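Local coordinates for protein cellulose hydrolase (Bacillus licheniformis, PDB 4YZT) that hydrolyses internal beta-1,4-glucosidic bonds of cellulose as a tri-modular family 5 endoglucanase, at residues His208-Pro213 against Glu258-Glu263; Gln413-Phe418 against Ser423-Ile428; Phe517-Trp522 against Ala528-Lys533. All coordinates share one frame; numbering follows the deposited sequence.

Interaction 1: His208-Pro213 against Glu258-Glu263; sequences HSFEPP and EKFVRE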
loop_
_atom_site.group_PDB
_atom_site.type_symbol
_atom_site.label_atom_id
_atom_site.label_comp_id
_atom_site.label_asym_id
_atom_site.label_seq_id
_atom_site.Cartn_x
_atom_site.Cartn_y
_atom_site.Cartn_z
ATOM N N HIS A 208 -2.660 -15.002 -19.501
ATOM C CA HIS A 208 -3.604 -15.855 -20.234
ATOM C C HIS A 208 -4.401 -15.207 -21.359
ATOM O O HIS A 208 -4.911 -15.913 -22.227
ATOM C CB HIS A 208 -4.595 -16.481 -19.251
ATOM C CG HIS A 208 -3.939 -17.272 -18.166
ATOM N ND1 HIS A 208 -3.073 -18.313 -18.425
ATOM C CD2 HIS A 208 -4.016 -17.171 -16.820
ATOM C CE1 HIS A 208 -2.638 -18.814 -17.283
ATOM N NE2 HIS A 208 -3.198 -18.140 -16.294
ATOM N N SER A 209 -4.539 -13.886 -21.347
ATOM C CA SER A 209 -5.378 -13.216 -22.341
ATOM C C SER A 209 -4.601 -12.152 -23.110
ATOM O O SER A 209 -4.938 -11.770 -24.235
ATOM C CB SER A 209 -6.590 -12.589 -21.657
ATOM O OG SER A 209 -7.147 -13.494 -20.716
ATOM N N PHE A 210 -3.544 -11.686 -22.483
ATOM C CA PHE A 210 -2.682 -10.662 -23.039
ATOM C C PHE A 210 -1.811 -11.217 -24.154
ATOM O O PHE A 210 -1.385 -12.369 -24.098
ATOM C CB PHE A 210 -1.829 -10.100 -21.906
ATOM C CG PHE A 210 -0.761 -9.145 -22.335
ATOM C CD1 PHE A 210 -1.053 -7.810 -22.559
ATOM C CD2 PHE A 210 0.554 -9.564 -22.442
ATOM C CE1 PHE A 210 -0.056 -6.918 -22.911
ATOM C CE2 PHE A 210 1.558 -8.671 -22.802
ATOM C CZ PHE A 210 1.250 -7.350 -23.032
ATOM N N GLU A 211 -1.552 -10.403 -25.173
ATOM C CA GLU A 211 -0.482 -10.711 -26.120
ATOM C C GLU A 211 0.380 -9.468 -26.313
ATOM O O GLU A 211 -0.145 -8.376 -26.525
ATOM C CB GLU A 211 -1.035 -11.206 -27.460
ATOM C CG GLU A 211 -1.626 -12.608 -27.403
ATOM C CD GLU A 211 -0.627 -13.659 -26.905
ATOM O OE1 GLU A 211 0.537 -13.652 -27.357
ATOM O OE2 GLU A 211 -1.009 -14.492 -26.054
ATOM N N PRO A 212 1.709 -9.632 -26.225
ATOM C CA PRO A 212 2.627 -8.491 -26.342
ATOM C C PRO A 212 2.538 -7.827 -27.712
ATOM O O PRO A 212 2.515 -8.525 -28.729
ATOM C CB PRO A 212 4.017 -9.122 -26.146
ATOM C CG PRO A 212 3.779 -10.493 -25.618
ATOM C CD PRO A 212 2.429 -10.911 -26.116
ATOM N N PRO A 213 2.472 -6.490 -27.746
ATOM C CA PRO A 213 2.589 -5.840 -29.053
ATOM C C PRO A 213 3.932 -6.184 -29.696
ATOM O O PRO A 213 4.903 -6.489 -28.988
ATOM C CB PRO A 213 2.509 -4.346 -28.729
ATOM C CG PRO A 213 1.880 -4.265 -27.363
ATOM C CD PRO A 213 2.234 -5.533 -26.647
ATOM N N GLU A 258 8.615 -16.735 -15.546
ATOM C CA GLU A 258 8.858 -17.828 -16.478
ATOM C C GLU A 258 8.360 -17.543 -17.900
ATOM O O GLU A 258 9.019 -17.912 -18.868
ATOM C CB GLU A 258 8.219 -19.119 -15.954
ATOM C CG GLU A 258 8.809 -19.643 -14.640
ATOM C CD GLU A 258 8.022 -20.833 -14.092
ATOM O OE1 GLU A 258 8.592 -21.940 -13.988
ATOM O OE2 GLU A 258 6.825 -20.660 -13.783
ATOM N N LYS A 259 7.206 -16.897 -18.035
ATOM C CA LYS A 259 6.640 -16.649 -19.362
ATOM C C LYS A 259 7.283 -15.452 -20.039
ATOM O O LYS A 259 7.475 -15.458 -21.257
ATOM C CB LYS A 259 5.120 -16.429 -19.292
ATOM C CG LYS A 259 4.475 -16.321 -20.681
ATOM C CD LYS A 259 2.958 -16.368 -20.635
ATOM C CE LYS A 259 2.388 -16.506 -22.038
ATOM N NZ LYS A 259 0.948 -16.881 -21.990
ATOM N N PHE A 260 7.616 -14.435 -19.251
ATOM C CA PHE A 260 7.986 -13.148 -19.834
ATOM C C PHE A 260 9.400 -12.691 -19.507
ATOM O O PHE A 260 10.165 -12.397 -20.418
ATOM C CB PHE A 260 6.993 -12.071 -19.405
ATOM C CG PHE A 260 5.590 -12.289 -19.941
ATOM C CD1 PHE A 260 5.353 -12.317 -21.306
ATOM C CD2 PHE A 260 4.515 -12.441 -19.073
ATOM C CE1 PHE A 260 4.065 -12.524 -21.808
ATOM C CE2 PHE A 260 3.228 -12.627 -19.559
ATOM C CZ PHE A 260 2.998 -12.674 -20.928
ATOM N N VAL A 261 9.747 -12.615 -18.222
ATOM C CA VAL A 261 11.025 -12.013 -17.847
ATOM C C VAL A 261 12.194 -12.791 -18.437
ATOM O O VAL A 261 13.105 -12.202 -19.020
ATOM C CB VAL A 261 11.206 -11.914 -16.304
ATOM C CG1 VAL A 261 12.599 -11.378 -15.962
ATOM C CG2 VAL A 261 10.138 -11.020 -15.675
ATOM N N ARG A 262 12.172 -14.116 -18.327
ATOM C CA ARG A 262 13.326 -14.857 -18.817
ATOM C C ARG A 262 13.285 -14.992 -20.342
ATOM O O ARG A 262 14.213 -15.522 -20.943
ATOM C CB ARG A 262 13.452 -16.222 -18.126
ATOM C CG ARG A 262 12.448 -17.277 -18.492
ATOM C CD ARG A 262 12.794 -18.576 -17.774
ATOM N NE ARG A 262 11.771 -19.583 -18.005
ATOM C CZ ARG A 262 11.497 -20.586 -17.179
ATOM N NH1 ARG A 262 12.179 -20.743 -16.043
ATOM N NH2 ARG A 262 10.530 -21.432 -17.493
ATOM N N GLU A 263 12.235 -14.451 -20.962
ATOM C CA GLU A 263 12.185 -14.311 -22.416
ATOM C C GLU A 263 12.576 -12.894 -22.860
ATOM O O GLU A 263 12.473 -12.552 -24.040
ATOM C CB GLU A 263 10.788 -14.652 -22.953
ATOM C CG GLU A 263 10.397 -16.123 -22.818
ATOM C CD GLU A 263 11.429 -17.063 -23.405
ATOM O OE1 GLU A 263 11.869 -16.826 -24.551
ATOM O OE2 GLU A 263 11.804 -18.039 -22.720
HETATM O O HOH W 1 -0.286 -13.910 -22.222
#
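The ring of Phe-260 reaches from helix 243-261 to the loop that follows helix 203-208, where it meets Phe-210 and Pro-212. From CB, which points toward the loop, CG sits beside the backbone N (chi1 -65°). This turn sends CE1 and CZ of Phe-260 toward the loop. CE1 of Phe-260 comes to 4.3 Å from CG of Pro-212. CZ of Phe-260 lies 4.2 Å from CD2 of Phe-210, at that ring's edge and near its plane. Both are loose van der Waals contacts, oblique to the Phe-260 ring. One face of the Phe-260 ring is lined by Lys-259, whose CG stands 3.8 Å above its centre. The Lys-259 chain is extended, and its NZ donates to a water at 3.2 Å. The same water lies 2.7 Å from O of Phe-210 and probably donates to it, though other acceptors compete for its protons. NZ of Lys-259 also makes a hydrogen bond to O of Leu-207. Leu-220 of strand 218-224 touches both phenylalanines from the barrel side. This is the apolar helix-to-loop packing of the outer layer of a (beta/alpha)8 TIM barrel, the fold of the family 5 catalytic domain.

Interaction 2: Gln413-Phe418 against Ser423-Ile428; sequences QLTFTF and SQVMDI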
loop_
_atom_site.group_PDB
_atom_site.type_symbol
_atom_site.label_atom_id
_atom_site.label_comp_id
_atom_site.label_asym_id
_atom_site.label_seq_id
_atom_site.Cartn_x
_atom_site.Cartn_y
_atom_site.Cartn_z
ATOM N N GLN A 413 11.824 2.441 23.173
ATOM C CA GLN A 413 12.029 1.729 21.919
ATOM C C GLN A 413 13.409 1.100 21.894
ATOM O O GLN A 413 14.399 1.755 22.206
ATOM C CB GLN A 413 11.878 2.662 20.720
ATOM C CG GLN A 413 10.481 3.168 20.474
ATOM C CD GLN A 413 10.426 4.115 19.296
ATOM O OE1 GLN A 413 11.325 4.942 19.109
ATOM N NE2 GLN A 413 9.385 3.990 18.481
ATOM N N LEU A 414 13.485 -0.169 21.520
ATOM C CA LEU A 414 14.783 -0.796 21.328
ATOM C C LEU A 414 15.075 -0.918 19.834
ATOM O O LEU A 414 14.281 -1.476 19.077
ATOM C CB LEU A 414 14.838 -2.159 22.014
ATOM C CG LEU A 414 14.572 -2.139 23.522
ATOM C CD1 LEU A 414 14.689 -3.539 24.101
ATOM C CD2 LEU A 414 15.508 -1.168 24.242
ATOM N N THR A 415 16.206 -0.361 19.418
ATOM C CA THR A 415 16.641 -0.452 18.031
ATOM C C THR A 415 17.659 -1.579 17.858
ATOM O O THR A 415 18.768 -1.512 18.384
ATOM C CB THR A 415 17.251 0.882 17.546
ATOM O OG1 THR A 415 16.257 1.913 17.610
ATOM C CG2 THR A 415 17.742 0.765 16.107
ATOM N N PHE A 416 17.264 -2.625 17.135
ATOM C CA PHE A 416 18.160 -3.719 16.797
ATOM C C PHE A 416 18.868 -3.368 15.495
ATOM O O PHE A 416 18.210 -3.207 14.466
ATOM C CB PHE A 416 17.404 -5.048 16.631
ATOM C CG PHE A 416 16.708 -5.537 17.890
ATOM C CD1 PHE A 416 15.609 -4.861 18.408
ATOM C CD2 PHE A 416 17.125 -6.699 18.522
ATOM C CE1 PHE A 416 14.968 -5.314 19.556
ATOM C CE2 PHE A 416 16.482 -7.162 19.664
ATOM C CZ PHE A 416 15.405 -6.470 20.184
ATOM N N THR A 417 20.194 -3.235 15.538
ATOM C CA THR A 417 20.951 -2.906 14.338
ATOM C C THR A 417 21.576 -4.160 13.761
ATOM O O THR A 417 21.898 -5.090 14.501
ATOM C CB THR A 417 22.061 -1.863 14.618
ATOM O OG1 THR A 417 23.024 -2.409 15.530
ATOM C CG2 THR A 417 21.472 -0.599 15.212
ATOM N N PHE A 418 21.742 -4.187 12.442
ATOM C CA PHE A 418 22.352 -5.331 11.771
ATOM C C PHE A 418 23.471 -4.832 10.863
ATOM O O PHE A 418 23.477 -3.668 10.477
ATOM C CB PHE A 418 21.288 -6.128 10.996
ATOM C CG PHE A 418 20.187 -6.650 11.883
ATOM C CD1 PHE A 418 20.299 -7.889 12.494
ATOM C CD2 PHE A 418 19.064 -5.878 12.147
ATOM C CE1 PHE A 418 19.296 -8.358 13.332
ATOM C CE2 PHE A 418 18.064 -6.343 12.992
ATOM C CZ PHE A 418 18.188 -7.581 13.583
ATOM N N SER A 423 17.456 -1.482 10.196
ATOM C CA SER A 423 17.322 -1.742 11.621
ATOM C C SER A 423 15.873 -2.094 11.954
ATOM O O SER A 423 14.950 -1.674 11.265
ATOM C CB SER A 423 17.757 -0.534 12.450
ATOM O OG SER A 423 19.153 -0.315 12.338
ATOM N N GLN A 424 15.693 -2.869 13.011
ATOM C CA GLN A 424 14.364 -3.181 13.518
ATOM C C GLN A 424 14.149 -2.398 14.812
ATOM O O GLN A 424 15.062 -2.284 15.635
ATOM C CB GLN A 424 14.229 -4.682 13.754
ATOM C CG GLN A 424 14.198 -5.510 12.479
ATOM C CD GLN A 424 12.817 -5.547 11.865
ATOM O OE1 GLN A 424 11.928 -6.256 12.339
ATOM N NE2 GLN A 424 12.617 -4.756 10.829
ATOM N N VAL A 425 12.952 -1.848 14.978
ATOM C CA VAL A 425 12.608 -1.083 16.179
ATOM C C VAL A 425 11.447 -1.716 16.957
ATOM O O VAL A 425 10.347 -1.855 16.428
ATOM C CB VAL A 425 12.215 0.356 15.827
ATOM C CG1 VAL A 425 11.801 1.118 17.086
ATOM C CG2 VAL A 425 13.346 1.058 15.079
ATOM N N MET A 426 11.687 -2.090 18.209
ATOM C CA MET A 426 10.647 -2.687 19.044
ATOM C C MET A 426 10.089 -1.681 20.053
ATOM O O MET A 426 10.834 -1.146 20.873
ATOM C CB MET A 426 11.201 -3.912 19.780
ATOM C CG MET A 426 10.167 -4.714 20.557
ATOM S SD MET A 426 10.903 -6.111 21.433
ATOM C CE MET A 426 11.674 -5.278 22.802
ATOM N N ASP A 427 8.782 -1.425 19.997
ATOM C CA ASP A 427 8.151 -0.551 20.979
ATOM C C ASP A 427 7.874 -1.332 22.254
ATOM O O ASP A 427 7.370 -2.457 22.200
ATOM C CB ASP A 427 6.844 0.038 20.445
ATOM C CG ASP A 427 7.055 1.158 19.442
ATOM O OD1 ASP A 427 8.207 1.451 19.066
ATOM O OD2 ASP A 427 6.042 1.748 19.018
ATOM N N ILE A 428 8.240 -0.751 23.393
ATOM C CA ILE A 428 7.880 -1.316 24.682
ATOM C C ILE A 428 6.672 -0.526 25.190
ATOM O O ILE A 428 6.788 0.649 25.498
ATOM C CB ILE A 428 9.037 -1.243 25.687
ATOM C CG1 ILE A 428 10.296 -1.886 25.099
ATOM C CG2 ILE A 428 8.618 -1.877 27.017
ATOM C CD1 ILE A 428 10.727 -3.164 25.773
HETATM O O HOH W 2 20.767 -2.139 10.940
#
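Leu-414 and Met-426 form a hydrogen-bonded antiparallel pair. N of Leu-414 gives to O of Met-426 at 2.9 Å, and N of Met-426 returns to O of Leu-414 at 2.8 Å. The second such pair is Phe-416 with Gln-424. N of Phe-416 meets O of Gln-424 at 2.7 Å, and N of Gln-424 bonds back to O of Phe-416. The O of Gln-424 also lies at the edge of the Phe-416 ring, in its plane. Near the turn, a water links the two segments. It accepts from N of Phe-418 at 2.7 Å and is hydrogen-bonded to OG of Ser-423 at 2.8 Å. OG1 of Thr-417 is hydrogen-bonded to OG1 of Thr-367.

On the face of Thr-415 and Val-425, Gln-413 lies alongside Asp-427, pointing the same way. NE2 of Gln-413 donates to OD1 of Asp-427 at 2.9 Å, on the syn side but 28° out of the carboxylate plane. The bond is bent, at 149°. The other oxygen, OD2 of Asp-427, makes a salt bridge to Lys-280 of the catalytic domain.

The other face is mostly apolar. CD1 of Leu-414 meets CE of Met-426 at 3.7 Å, and the bend at chi3 of Met-426 (76°) turns that methyl toward the leucine. CE1 of Phe-416 touches CB of Met-426 at 4.0 Å. Gln-424 also starts on this face, but its chain bends at chi2 and OE1 accepts from N of Ile-339.

The carboxylate of Asp-427 is buried, and its two oxygens have different partners. The ammonium of Lys-280 and the amide of Gln-413 would favour the charged carboxylate, although Asp-343 lies beside it. The salt bridge joins the X2 module to the catalytic domain.

Interaction 3: Phe517-Trp522 against Ala528-Lys533; sequences FTFELW and AVVKVK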
loop_
_atom_site.group_PDB
_atom_site.type_symbol
_atom_site.label_atom_id
_atom_site.label_comp_id
_atom_site.label_asym_id
_atom_site.label_seq_id
_atom_site.Cartn_x
_atom_site.Cartn_y
_atom_site.Cartn_z
ATOM N N PHE A 517 -21.383 -5.291 19.161
ATOM C CA PHE A 517 -20.125 -5.126 18.444
ATOM C C PHE A 517 -18.950 -5.399 19.360
ATOM O O PHE A 517 -18.921 -4.930 20.498
ATOM C CB PHE A 517 -20.013 -3.722 17.854
ATOM C CG PHE A 517 -21.012 -3.455 16.775
ATOM C CD1 PHE A 517 -20.684 -3.667 15.450
ATOM C CD2 PHE A 517 -22.291 -3.015 17.093
ATOM C CE1 PHE A 517 -21.631 -3.445 14.446
ATOM C CE2 PHE A 517 -23.229 -2.780 16.108
ATOM C CZ PHE A 517 -22.899 -3.001 14.782
ATOM N N THR A 518 -17.998 -6.179 18.868
ATOM C CA THR A 518 -16.799 -6.481 19.634
ATOM C C THR A 518 -15.597 -5.818 18.981
ATOM O O THR A 518 -15.187 -6.198 17.874
ATOM C CB THR A 518 -16.561 -8.001 19.753
ATOM O OG1 THR A 518 -17.698 -8.638 20.362
ATOM C CG2 THR A 518 -15.315 -8.284 20.591
ATOM N N PHE A 519 -15.047 -4.817 19.665
ATOM C CA PHE A 519 -13.854 -4.127 19.195
ATOM C C PHE A 519 -12.627 -4.874 19.705
ATOM O O PHE A 519 -12.261 -4.738 20.870
ATOM C CB PHE A 519 -13.846 -2.661 19.658
ATOM C CG PHE A 519 -14.888 -1.817 18.983
ATOM C CD1 PHE A 519 -16.198 -1.826 19.432
ATOM C CD2 PHE A 519 -14.561 -1.032 17.887
ATOM C CE1 PHE A 519 -17.173 -1.065 18.800
ATOM C CE2 PHE A 519 -15.519 -0.267 17.254
ATOM C CZ PHE A 519 -16.838 -0.284 17.714
ATOM N N GLU A 520 -12.010 -5.679 18.835
ATOM C CA GLU A 520 -10.860 -6.484 19.232
ATOM C C GLU A 520 -9.603 -5.634 19.118
ATOM O O GLU A 520 -9.375 -4.951 18.116
ATOM C CB GLU A 520 -10.753 -7.757 18.382
ATOM C CG GLU A 520 -11.959 -8.670 18.483
ATOM C CD GLU A 520 -11.839 -9.951 17.657
ATOM O OE1 GLU A 520 -10.805 -10.173 16.984
ATOM O OE2 GLU A 520 -12.798 -10.749 17.687
ATOM N N LEU A 521 -8.799 -5.665 20.174
ATOM C CA LEU A 521 -7.647 -4.793 20.301
ATOM C C LEU A 521 -6.321 -5.543 20.251
ATOM O O LEU A 521 -6.281 -6.771 20.339
ATOM C CB LEU A 521 -7.744 -4.009 21.619
ATOM C CG LEU A 521 -9.058 -3.253 21.788
ATOM C CD1 LEU A 521 -9.281 -2.809 23.242
ATOM C CD2 LEU A 521 -9.066 -2.051 20.865
ATOM N N TRP A 522 -5.241 -4.779 20.118
ATOM C CA TRP A 522 -3.892 -5.245 20.437
ATOM C C TRP A 522 -3.581 -4.774 21.860
ATOM O O TRP A 522 -3.822 -3.619 22.168
ATOM C CB TRP A 522 -2.864 -4.680 19.457
ATOM C CG TRP A 522 -3.093 -5.020 17.986
ATOM C CD1 TRP A 522 -3.345 -4.141 16.966
ATOM C CD2 TRP A 522 -3.054 -6.325 17.390
ATOM N NE1 TRP A 522 -3.472 -4.827 15.773
ATOM C CE2 TRP A 522 -3.299 -6.164 16.011
ATOM C CE3 TRP A 522 -2.838 -7.615 17.891
ATOM C CZ2 TRP A 522 -3.341 -7.244 15.130
ATOM C CZ3 TRP A 522 -2.882 -8.687 17.014
ATOM C CH2 TRP A 522 -3.131 -8.492 15.649
ATOM N N ALA A 528 -13.157 -4.667 23.587
ATOM C CA ALA A 528 -14.173 -3.796 24.162
ATOM C C ALA A 528 -15.515 -4.087 23.496
ATOM O O ALA A 528 -15.648 -3.947 22.277
ATOM C CB ALA A 528 -13.791 -2.331 23.993
ATOM N N VAL A 529 -16.493 -4.491 24.303
ATOM C CA VAL A 529 -17.800 -4.908 23.805
ATOM C C VAL A 529 -18.822 -3.778 23.908
ATOM O O VAL A 529 -19.043 -3.213 24.986
ATOM C CB VAL A 529 -18.327 -6.139 24.579
ATOM C CG1 VAL A 529 -19.715 -6.517 24.115
ATOM C CG2 VAL A 529 -17.375 -7.321 24.439
ATOM N N VAL A 530 -19.447 -3.452 22.786
ATOM C CA VAL A 530 -20.404 -2.354 22.732
ATOM C C VAL A 530 -21.734 -2.861 22.205
ATOM O O VAL A 530 -21.788 -3.480 21.135
ATOM C CB VAL A 530 -19.920 -1.195 21.821
ATOM C CG1 VAL A 530 -20.964 -0.076 21.782
ATOM C CG2 VAL A 530 -18.564 -0.667 22.291
ATOM N N LYS A 531 -22.801 -2.591 22.948
ATOM C CA LYS A 531 -24.140 -2.989 22.529
ATOM C C LYS A 531 -24.846 -1.819 21.870
ATOM O O LYS A 531 -24.760 -0.693 22.345
ATOM C CB LYS A 531 -24.945 -3.517 23.723
ATOM C CG LYS A 531 -24.375 -4.820 24.267
ATOM C CD LYS A 531 -25.303 -5.507 25.238
ATOM C CE LYS A 531 -24.754 -6.883 25.603
ATOM N NZ LYS A 531 -24.646 -7.785 24.413
ATOM N N VAL A 532 -25.525 -2.078 20.760
ATOM C CA VAL A 532 -26.258 -1.017 20.087
ATOM C C VAL A 532 -27.731 -1.405 19.978
ATOM O O VAL A 532 -28.073 -2.416 19.357
ATOM C CB VAL A 532 -25.662 -0.714 18.691
ATOM C CG1 VAL A 532 -26.501 0.310 17.953
ATOM C CG2 VAL A 532 -24.213 -0.224 18.827
ATOM N N LYS A 533 -28.586 -0.611 20.618
ATOM C CA LYS A 533 -30.028 -0.823 20.591
ATOM C C LYS A 533 -30.661 -0.051 19.434
ATOM O O LYS A 533 -30.241 1.062 19.107
ATOM C CB LYS A 533 -30.671 -0.393 21.915
ATOM C CG LYS A 533 -30.006 -0.947 23.163
ATOM C CD LYS A 533 -30.047 -2.459 23.203
ATOM C CE LYS A 533 -29.306 -2.983 24.422
ATOM N NZ LYS A 533 -29.028 -4.447 24.341
#
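A beta hairpin in the C-terminal part of the chain brings strand 515-522 against strand 527-535. Four backbone bonds hold two hydrogen-bonded pairs. In the first, N of Phe-517 meets O of Val-530 at 2.7 Å, and N of Val-530 bonds back to O of Phe-517 at 2.8 Å. In the second, N of Phe-519 gives to O of Ala-528, and N of Ala-528 gives to O of Phe-519.

The two phenylalanines lie on the same face, and each leans on a valine of the partner strand. With CG beside the backbone N (chi1 -70°), the Phe-519 ring runs past O of Ala-528, which sits at the ring edge in its plane. CE1 of Phe-519 then reaches CG2 of Val-530 at 3.8 Å. Phe-517, two residues earlier, does the same against Val-532, with its CD2 3.8 Å from CG2 of Val-532. Each valine crosses its ring obliquely.

Strand 500-503 belongs to a second sheet. Its Leu-503 touches both rings, and its Leu-501 touches that of Phe-519. Phe-441 and Ile-443 of strand 440-444 touch the valines. Such an apolar hairpin face packed against a second sheet is typical of a beta-sandwich core.

Overall arrangement
The three contacts follow one another along the chain and lie in what are probably its three modules. Interaction 1 is on the outside of the TIM barrel, between elements that flank strands 218-224 and 267-272. Interaction 2 is a hairpin of the mixed sheet of the X2 module, and interaction 3 a hairpin of a four-stranded sheet near the C-terminus. They share no strand or sheet. Centres of interactions 1 and 2 are 42 Å apart, and those of 1 and 3 are 49 Å apart, on opposite sides of the chain's centre. Interactions 2 and 3 are closer, with nearest atoms about 11 Å apart. Both send a side chain to one part of the catalytic domain: Asp-427 pairs with Lys-280, and Trp-522 touches Asn-278 and Glu-279.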